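Local coordinates for GNAT family acetyltransferase (Mycobacterium smegmatis, PDB 6C30), which is a GNAT-family N-acetyltransferase that probably transfers the acetyl group of acetyl-CoA to an amino group of its substrate, at residues G138-F143 against A211-W216. Residues are numbered along the deposited sequence; the frame is centred on the assembly and turned at random.
Sequences GLDHCF and AGRAEW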
loop_
_atom_site.group_PDB
_atom_site.type_symbol
_atom_site.label_atom_id
_atom_site.label_comp_id
_atom_site.label_asym_id
_atom_site.label_seq_id
_atom_site.Cartn_x
_atom_site.Cartn_y
_atom_site.Cartn_z
ATOM N N GLY A 138 -1.611 -15.016 -1.342
ATOM C CA GLY A 138 -2.158 -15.420 -2.622
ATOM C C GLY A 138 -3.188 -16.516 -2.464
ATOM O O GLY A 138 -4.279 -16.456 -3.046
ATOM N N LEU A 139 -2.834 -17.529 -1.674
ATOM C CA LEU A 139 -3.743 -18.644 -1.423
ATOM C C LEU A 139 -5.027 -18.175 -0.765
ATOM O O LEU A 139 -6.111 -18.587 -1.165
ATOM C CB LEU A 139 -3.068 -19.710 -0.555
ATOM C CG LEU A 139 -1.957 -20.500 -1.241
ATOM C CD1 LEU A 139 -1.272 -21.409 -0.230
ATOM C CD2 LEU A 139 -2.509 -21.303 -2.423
ATOM N N ASP A 140 -4.912 -17.328 0.254
ATOM C CA ASP A 140 -6.111 -16.868 0.942
ATOM C C ASP A 140 -7.028 -16.132 -0.026
ATOM O O ASP A 140 -8.236 -16.360 -0.061
ATOM C CB ASP A 140 -5.746 -15.971 2.123
ATOM C CG ASP A 140 -6.953 -15.602 2.955
ATOM O OD1 ASP A 140 -7.416 -16.465 3.734
ATOM O OD2 ASP A 140 -7.438 -14.457 2.830
ATOM N N HIS A 141 -6.438 -15.264 -0.839
ATOM C CA HIS A 141 -7.204 -14.517 -1.820
ATOM C C HIS A 141 -7.859 -15.435 -2.857
ATOM O O HIS A 141 -9.026 -15.264 -3.207
ATOM C CB HIS A 141 -6.300 -13.496 -2.510
ATOM C CG HIS A 141 -7.047 -12.498 -3.327
ATOM N ND1 HIS A 141 -7.875 -11.554 -2.763
ATOM C CD2 HIS A 141 -7.103 -12.298 -4.666
ATOM C CE1 HIS A 141 -8.404 -10.809 -3.716
ATOM N NE2 HIS A 141 -7.948 -11.237 -4.881
ATOM N N CYS A 142 -7.103 -16.409 -3.348
ATOM C CA CYS A 142 -7.621 -17.328 -4.360
ATOM C C CYS A 142 -8.775 -18.179 -3.846
ATOM O O CYS A 142 -9.727 -18.435 -4.578
ATOM C CB CYS A 142 -6.506 -18.238 -4.869
ATOM S SG CYS A 142 -5.388 -17.412 -6.027
ATOM N N PHE A 143 -8.676 -18.618 -2.596
ATOM C CA PHE A 143 -9.673 -19.533 -2.042
ATOM C C PHE A 143 -10.877 -18.783 -1.472
ATOM O O PHE A 143 -11.860 -19.406 -1.059
ATOM C CB PHE A 143 -9.037 -20.427 -0.970
ATOM C CG PHE A 143 -8.073 -21.453 -1.520
ATOM C CD1 PHE A 143 -8.246 -21.990 -2.783
ATOM C CD2 PHE A 143 -6.992 -21.874 -0.762
ATOM C CE1 PHE A 143 -7.347 -22.936 -3.279
ATOM C CE2 PHE A 143 -6.094 -22.816 -1.253
ATOM C CZ PHE A 143 -6.279 -23.349 -2.507
ATOM N N ALA A 211 -1.701 -14.746 11.793
ATOM C CA ALA A 211 -0.721 -14.135 12.678
ATOM C C ALA A 211 -0.272 -12.786 12.127
ATOM O O ALA A 211 -0.080 -11.830 12.880
ATOM C CB ALA A 211 0.477 -15.057 12.872
ATOM N N GLY A 212 -0.114 -12.707 10.808
ATOM C CA GLY A 212 0.346 -11.479 10.181
ATOM C C GLY A 212 -0.678 -10.366 10.294
ATOM O O GLY A 212 -0.319 -9.196 10.474
ATOM N N ARG A 213 -1.954 -10.723 10.180
ATOM C CA ARG A 213 -3.028 -9.752 10.347
ATOM C C ARG A 213 -3.105 -9.271 11.786
ATOM O O ARG A 213 -3.251 -8.073 12.036
ATOM C CB ARG A 213 -4.372 -10.342 9.936
ATOM C CG ARG A 213 -4.530 -10.539 8.434
ATOM C CD ARG A 213 -5.782 -11.310 8.079
ATOM N NE ARG A 213 -5.982 -11.323 6.632
ATOM C CZ ARG A 213 -6.808 -12.144 5.997
ATOM N NH1 ARG A 213 -7.517 -13.036 6.680
ATOM N NH2 ARG A 213 -6.919 -12.078 4.678
ATOM N N ALA A 214 -3.023 -10.209 12.726
ATOM C CA ALA A 214 -3.081 -9.867 14.145
ATOM C C ALA A 214 -1.922 -8.949 14.526
ATOM O O ALA A 214 -2.102 -7.981 15.269
ATOM C CB ALA A 214 -3.066 -11.131 15.001
ATOM N N GLU A 215 -0.732 -9.246 14.016
ATOM C CA GLU A 215 0.432 -8.432 14.323
ATOM C C GLU A 215 0.300 -7.032 13.733
ATOM O O GLU A 215 0.646 -6.038 14.382
ATOM C CB GLU A 215 1.708 -9.101 13.811
ATOM C CG GLU A 215 2.996 -8.428 14.259
ATOM C CD GLU A 215 3.208 -8.467 15.769
ATOM O OE1 GLU A 215 2.598 -9.318 16.450
ATOM O OE2 GLU A 215 3.997 -7.640 16.272
ATOM N N TRP A 216 -0.200 -6.948 12.502
ATOM C CA TRP A 216 -0.406 -5.651 11.862
ATOM C C TRP A 216 -1.364 -4.789 12.681
ATOM O O TRP A 216 -1.144 -3.584 12.838
ATOM C CB TRP A 216 -0.946 -5.816 10.429
ATOM C CG TRP A 216 -0.885 -4.521 9.654
ATOM C CD1 TRP A 216 0.127 -4.110 8.828
ATOM C CD2 TRP A 216 -1.854 -3.461 9.661
ATOM N NE1 TRP A 216 -0.150 -2.861 8.325
ATOM C CE2 TRP A 216 -1.362 -2.441 8.818
ATOM C CE3 TRP A 216 -3.084 -3.276 10.298
ATOM C CZ2 TRP A 216 -2.060 -1.258 8.590
ATOM C CZ3 TRP A 216 -3.780 -2.094 10.074
ATOM C CH2 TRP A 216 -3.263 -1.101 9.226
#
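Asp140 and Arg213, which face each other from two helices, have the nearest CA atoms of the segments 138-143 and 211-216, yet these remain 12.2 Å apart, and two side chains alone span the interval. Arg213 covers most of it: its chain runs extended from CG to NE and places the guanidinium beside the Asp140 carboxylate. Asp140 comes from the opposite direction, its CG swung anti to the backbone N (chi1 -174°). They meet in a salt bridge through a single hydrogen bond, Arg213 NH2 to Asp140 OD2 at 3.1 Å. The bond is bent, with an N-H...O angle of 139°. OD2 lies at the guanidinium edge, somewhat tilted from its plane, and is itself met from above the carboxylate plane. The two flat groups are nearly perpendicular, so this is a one-point contact rather than a paired bidentate one; Arg213 NH1 lies 4.1 Å from Asp140 OD2. Only 62 Å² is buried in all, and Arg213 is exposed. Elsewhere, Leu139 and Phe143 pack on Ile151 and Ile195 of the central sheet, while the Arg213 side chain touches Leu20 of strand 17-22. The arrangement is a surface salt bridge tying helix 130-143 of the GNAT fold to the C-terminal helix 204-217.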